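Local atomic coordinates of SxtG (PDB entry 6U1R), a protein that acts as an amidinotransferase in the saxitoxin biosynthetic pathway, probably moving an amidino group through a covalent cysteine intermediate. Residues Gly228-Ser231 with Asn235-Gly238; Glu240-His245 with Tyr250-Ile255. All coordinates share one frame; numbering follows the deposited sequence. Where two conformers were deposited one is given.

Interaction 1: residues Gly228-Ser231 with Asn235-Gly238; sequences GQKS and NSLG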
loop_
_atom_site.group_PDB
_atom_site.type_symbol
_atom_site.label_atom_id
_atom_site.label_comp_id
_atom_site.label_asym_id
_atom_site.label_seq_id
_atom_site.Cartn_x
_atom_site.Cartn_y
_atom_site.Cartn_z
ATOM N N GLY A 228 -7.749 9.574 16.896
ATOM C CA GLY A 228 -7.916 8.159 16.626
ATOM C C GLY A 228 -8.037 7.375 17.918
ATOM O O GLY A 228 -7.929 7.929 19.017
ATOM N N GLN A 229 -8.272 6.077 17.765
ATOM C CA GLN A 229 -8.279 5.151 18.889
ATOM C C GLN A 229 -7.656 3.831 18.454
ATOM O O GLN A 229 -7.731 3.451 17.287
ATOM C CB GLN A 229 -9.708 4.882 19.396
ATOM C CG GLN A 229 -10.602 4.287 18.299
ATOM C CD GLN A 229 -11.981 3.857 18.765
ATOM O OE1 GLN A 229 -12.437 4.226 19.853
ATOM N NE2 GLN A 229 -12.666 3.065 17.926
ATOM N N LYS A 230 -7.059 3.126 19.414
ATOM C CA LYS A 230 -6.831 1.694 19.263
ATOM C C LYS A 230 -8.171 0.953 19.295
ATOM O O LYS A 230 -9.136 1.416 19.897
ATOM C CB LYS A 230 -5.915 1.185 20.381
ATOM C CG LYS A 230 -4.474 1.744 20.320
ATOM C CD LYS A 230 -3.576 1.168 21.426
ATOM C CE LYS A 230 -3.050 -0.203 21.035
ATOM N NZ LYS A 230 -2.186 -0.757 22.098
ATOM N N SER A 231 -8.236 -0.194 18.624
ATOM C CA SER A 231 -9.486 -0.947 18.514
ATOM C C SER A 231 -9.154 -2.396 18.195
ATOM O O SER A 231 -7.990 -2.790 18.186
ATOM C CB SER A 231 -10.394 -0.364 17.428
ATOM O OG SER A 231 -9.841 -0.657 16.172
ATOM N N ASN A 235 -3.884 -1.006 15.661
ATOM C CA ASN A 235 -2.889 -1.172 16.710
ATOM C C ASN A 235 -1.924 0.009 16.752
ATOM O O ASN A 235 -2.038 0.982 16.003
ATOM C CB ASN A 235 -2.138 -2.509 16.553
ATOM C CG ASN A 235 -1.328 -2.610 15.270
ATOM O OD1 ASN A 235 -1.293 -1.693 14.446
ATOM N ND2 ASN A 235 -0.677 -3.748 15.088
ATOM N N SER A 236 -0.990 -0.052 17.704
ATOM C CA SER A 236 -0.077 1.073 17.898
ATOM C C SER A 236 0.829 1.259 16.688
ATOM O O SER A 236 1.142 2.395 16.315
ATOM C CB SER A 236 0.755 0.879 19.180
ATOM O OG SER A 236 -0.047 1.003 20.352
ATOM N N LEU A 237 1.256 0.162 16.054
ATOM C CA LEU A 237 2.097 0.282 14.858
ATOM C C LEU A 237 1.349 0.989 13.731
ATOM O O LEU A 237 1.941 1.762 12.965
ATOM C CB LEU A 237 2.565 -1.096 14.375
ATOM C CG LEU A 237 3.765 -1.777 15.054
ATOM C CD1 LEU A 237 4.088 -3.091 14.320
ATOM C CD2 LEU A 237 4.979 -0.872 15.092
ATOM N N GLY A 238 0.059 0.695 13.583
ATOM C CA GLY A 238 -0.723 1.354 12.547
ATOM C C GLY A 238 -0.859 2.841 12.801
ATOM O O GLY A 238 -0.732 3.653 11.881
#
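Lys230 and Asn235 are the residues at which the two backbones come nearest, with 5.5 Å between Lys230 CA and Asn235 CA. Residues 228-231 carry the chain off the end of a strand in extended conformation, and residues 235-238 begin a helix after a turn of three residues. The backbones themselves form no hydrogen bond with each other, and what crosses between them is mainly the side chain of Lys230. That chain starts with CG anti to its own carbonyl carbon (chi1 -66°) and turns about its CG-CD bond (chi3 81°), which brings its last two atoms alongside the first residue of the helix. Lys230 CE and Lys230 NZ both lie 3.3 Å from Ser236 OG, and the NZ contact is a weak hydrogen bond. Glu209 adds to this polar cluster: its carboxylate accepts from the backbone N of Ser236 and Leu237 and makes a long, weak ion pair with Lys230.

Asn235 CB points away from residues 228-231, and the amide beyond it serves the helix end. Asn235 OD1 reaches Gly238 N at 2.9 Å in a moderately bent bond (150°), the amide N-H tilted from the plane of the carbonyl. The same oxygen accepts from Thr213 N, and ND2 donates to the carbonyl oxygens of Thr208 and Glu211, so neighbouring backbone fixes the amide's rotation. On the preceding segment, Ser231 OG is held by Asp218 and by the backbone N of Val233 and Thr234, which ties down the turn itself.

Here, then, is an asparagine N-cap opening the helix of a beta-alpha-beta unit. The side chain of Asn235 is about 10 Å from that of Asp215 and that of Lys230 about 12 Å from that of His264, both predicted active-site residues, so this strand-to-helix turn belongs to the site's wider surroundings.

Interaction 2: residues Glu240-His245 with Tyr250-Ile255; sequences EWLQRH and YRIHII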
loop_
_atom_site.group_PDB
_atom_site.type_symbol
_atom_site.label_atom_id
_atom_site.label_comp_id
_atom_site.label_asym_id
_atom_site.label_seq_id
_atom_site.Cartn_x
_atom_site.Cartn_y
_atom_site.Cartn_z
ATOM N N GLU A 240 1.244 4.626 14.592
ATOM C CA GLU A 240 2.598 5.147 14.394
ATOM C C GLU A 240 2.904 5.326 12.914
ATOM O O GLU A 240 3.543 6.314 12.506
ATOM C CB GLU A 240 3.633 4.206 15.037
ATOM C CG GLU A 240 5.062 4.772 15.064
ATOM C CD GLU A 240 6.142 3.786 15.524
ATOM O OE1 GLU A 240 5.865 2.575 15.704
ATOM O OE2 GLU A 240 7.295 4.237 15.696
ATOM N N TRP A 241 2.439 4.384 12.082
ATOM C CA TRP A 241 2.634 4.503 10.646
ATOM C C TRP A 241 1.937 5.749 10.114
ATOM O O TRP A 241 2.519 6.520 9.333
ATOM C CB TRP A 241 2.131 3.251 9.900
ATOM C CG TRP A 241 2.478 3.358 8.453
ATOM C CD1 TRP A 241 3.607 2.870 7.843
ATOM C CD2 TRP A 241 1.734 4.049 7.429
ATOM N NE1 TRP A 241 3.613 3.225 6.507
ATOM C CE2 TRP A 241 2.475 3.946 6.230
ATOM C CE3 TRP A 241 0.511 4.744 7.414
ATOM C CZ2 TRP A 241 2.030 4.511 5.025
ATOM C CZ3 TRP A 241 0.079 5.309 6.221
ATOM C CH2 TRP A 241 0.838 5.187 5.043
ATOM N N LEU A 242 0.687 5.974 10.525
ATOM C CA LEU A 242 -0.034 7.133 9.999
ATOM C C LEU A 242 0.577 8.430 10.503
ATOM O O LEU A 242 0.660 9.413 9.757
ATOM C CB LEU A 242 -1.507 7.062 10.369
ATOM C CG LEU A 242 -2.409 8.161 9.785
ATOM C CD1 LEU A 242 -2.416 8.081 8.261
ATOM C CD2 LEU A 242 -3.809 8.028 10.359
ATOM N N GLN A 243 1.014 8.465 11.767
ATOM C CA GLN A 243 1.649 9.685 12.259
ATOM C C GLN A 243 2.929 9.979 11.489
ATOM O O GLN A 243 3.191 11.140 11.151
ATOM C CB GLN A 243 1.929 9.599 13.763
ATOM C CG GLN A 243 2.628 10.859 14.358
ATOM C CD GLN A 243 1.808 12.156 14.236
ATOM O OE1 GLN A 243 1.120 12.565 15.191
ATOM N NE2 GLN A 243 1.911 12.828 13.072
ATOM N N ARG A 244 3.717 8.955 11.163
ATOM C CA ARG A 244 4.935 9.228 10.405
ATOM C C ARG A 244 4.610 9.683 8.990
ATOM O O ARG A 244 5.246 10.604 8.466
ATOM C CB ARG A 244 5.846 8.013 10.347
ATOM C CG ARG A 244 7.096 8.338 9.487
ATOM C CD ARG A 244 8.289 7.509 9.809
ATOM N NE ARG A 244 8.555 7.462 11.245
ATOM C CZ ARG A 244 9.069 6.409 11.866
ATOM N NH1 ARG A 244 9.386 5.313 11.183
ATOM N NH2 ARG A 244 9.262 6.452 13.184
ATOM N N HIS A 245 3.639 9.034 8.347
ATOM C CA HIS A 245 3.266 9.425 6.993
ATOM C C HIS A 245 2.810 10.878 6.931
ATOM O O HIS A 245 3.092 11.580 5.940
ATOM C CB HIS A 245 2.171 8.492 6.474
ATOM C CG HIS A 245 1.851 8.699 5.031
ATOM N ND1 HIS A 245 2.714 8.332 4.017
ATOM C CD2 HIS A 245 0.770 9.249 4.430
ATOM C CE1 HIS A 245 2.168 8.641 2.852
ATOM N NE2 HIS A 245 0.987 9.191 3.074
ATOM N N TYR A 250 0.569 17.222 10.240
ATOM C CA TYR A 250 -0.549 16.762 11.054
ATOM C C TYR A 250 -0.065 16.189 12.379
ATOM O O TYR A 250 1.047 15.663 12.494
ATOM C CB TYR A 250 -1.374 15.685 10.315
ATOM C CG TYR A 250 -2.020 16.215 9.078
ATOM C CD1 TYR A 250 -3.280 16.783 9.125
ATOM C CD2 TYR A 250 -1.355 16.191 7.858
ATOM C CE1 TYR A 250 -3.883 17.296 7.985
ATOM C CE2 TYR A 250 -1.947 16.689 6.711
ATOM C CZ TYR A 250 -3.213 17.254 6.791
ATOM O OH TYR A 250 -3.801 17.754 5.657
ATOM N N ARG A 251 -0.932 16.294 13.374
ATOM C CA ARG A 251 -0.725 15.710 14.689
ATOM C C ARG A 251 -1.890 14.776 14.970
ATOM O O ARG A 251 -3.048 15.186 14.849
ATOM C CB ARG A 251 -0.660 16.796 15.767
ATOM C CG ARG A 251 0.383 17.876 15.509
ATOM C CD ARG A 251 0.159 19.092 16.411
ATOM N NE ARG A 251 -1.006 19.905 16.021
ATOM C CZ ARG A 251 -0.953 21.115 15.451
ATOM N NH1 ARG A 251 0.211 21.696 15.172
ATOM N NH2 ARG A 251 -2.079 21.767 15.162
ATOM N N ILE A 252 -1.585 13.538 15.362
ATOM C CA ILE A 252 -2.605 12.541 15.688
ATOM C C ILE A 252 -2.674 12.347 17.196
ATOM O O ILE A 252 -1.660 12.042 17.840
ATOM C CB ILE A 252 -2.318 11.202 14.993
ATOM C CG1 ILE A 252 -2.134 11.437 13.491
ATOM C CG2 ILE A 252 -3.447 10.201 15.311
ATOM C CD1 ILE A 252 -2.068 10.174 12.674
ATOM N N HIS A 253 -3.882 12.480 17.743
ATOM C CA HIS A 253 -4.155 12.359 19.169
ATOM C C HIS A 253 -4.967 11.095 19.386
ATOM O O HIS A 253 -5.931 10.858 18.661
ATOM C CB HIS A 253 -4.944 13.565 19.667
ATOM C CG HIS A 253 -4.306 14.871 19.320
ATOM N ND1 HIS A 253 -3.392 15.495 20.143
ATOM C CD2 HIS A 253 -4.427 15.652 18.222
ATOM C CE1 HIS A 253 -2.989 16.618 19.568
ATOM N NE2 HIS A 253 -3.601 16.736 18.401
ATOM N N ILE A 254 -4.594 10.294 20.375
ATOM C CA ILE A 254 -5.224 8.993 20.590
ATOM C C ILE A 254 -6.103 9.087 21.828
ATOM O O ILE A 254 -5.620 9.449 22.907
ATOM C CB ILE A 254 -4.169 7.886 20.725
ATOM C CG1 ILE A 254 -3.358 7.785 19.425
ATOM C CG2 ILE A 254 -4.815 6.541 21.067
ATOM C CD1 ILE A 254 -4.225 7.549 18.134
ATOM N N ILE A 255 -7.394 8.774 21.674
ATOM C CA ILE A 255 -8.310 8.723 22.807
ATOM C C ILE A 255 -8.394 7.289 23.316
ATOM O O ILE A 255 -8.088 6.334 22.600
ATOM C CB ILE A 255 -9.720 9.244 22.462
ATOM C CG1 ILE A 255 -10.447 8.269 21.530
ATOM C CG2 ILE A 255 -9.651 10.642 21.851
ATOM C CD1 ILE A 255 -11.929 8.381 21.577
#
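Ile252 N donates to Gln243 OE1 over 2.9 Å in a nearly straight bond (166°), and the other end of the same amide completes the pairing: Gln243 NE2 donates to Tyr250 O at 3.0 Å. In the conformer described, one of two deposited for Gln243, a single side chain thus supplies both an acceptor and a donor to the backbone on the two flanks of Arg251, in the manner of a neighbouring peptide. The match is imperfect, because NE2 stands above the plane of the Tyr250 carbonyl, although that oxygen lies close to the plane of the glutamine amide. Gln243 extends with CG anti to the backbone N (chi1 179°) and then bends at chi2, which swings the amide from the helix to the strand. In this conformer the two bonds would resist rotation of the amide.

Beside this polar pair the contact becomes apolar. Ile252 CB points toward the helix, and Ile252 CD1 meets Leu242 CG at 3.5 Å, the two side chains crossing at about a right angle. Phe219 of strand 219-222 touches both.

Helix 236-245 and strand 251-255 run nearly antiparallel (157°), their axes 8.4 Å apart. The strand is an outermost one, within this chain, of the sheet it forms with strand 225-229, while the helix also faces the second subunit, where Arg244 meets Phe171 of that subunit in a cation-pi contact.

In the fold
Interactions 1 and 2 follow one another along the chain, the first closing before the second opens, and their centres lie 9 Å apart on the same side of the chain's centre. They share helix 236-245: interaction 1 joins its start to the end of strand 225-229, and interaction 2 joins its later turns to strand 251-255. The two strands are parallel neighbours in one sheet, where Gly228 N and Gly228 O probably bond to His253 O and Ile255 N, each at 2.8 Å. Together the contacts trace a beta-alpha-beta crossover from strand 225-229 through helix 236-245, which packs on the second subunit, back to parallel strand 251-255, its strand-to-helix turn some 10-12 Å from the predicted active-site side chains.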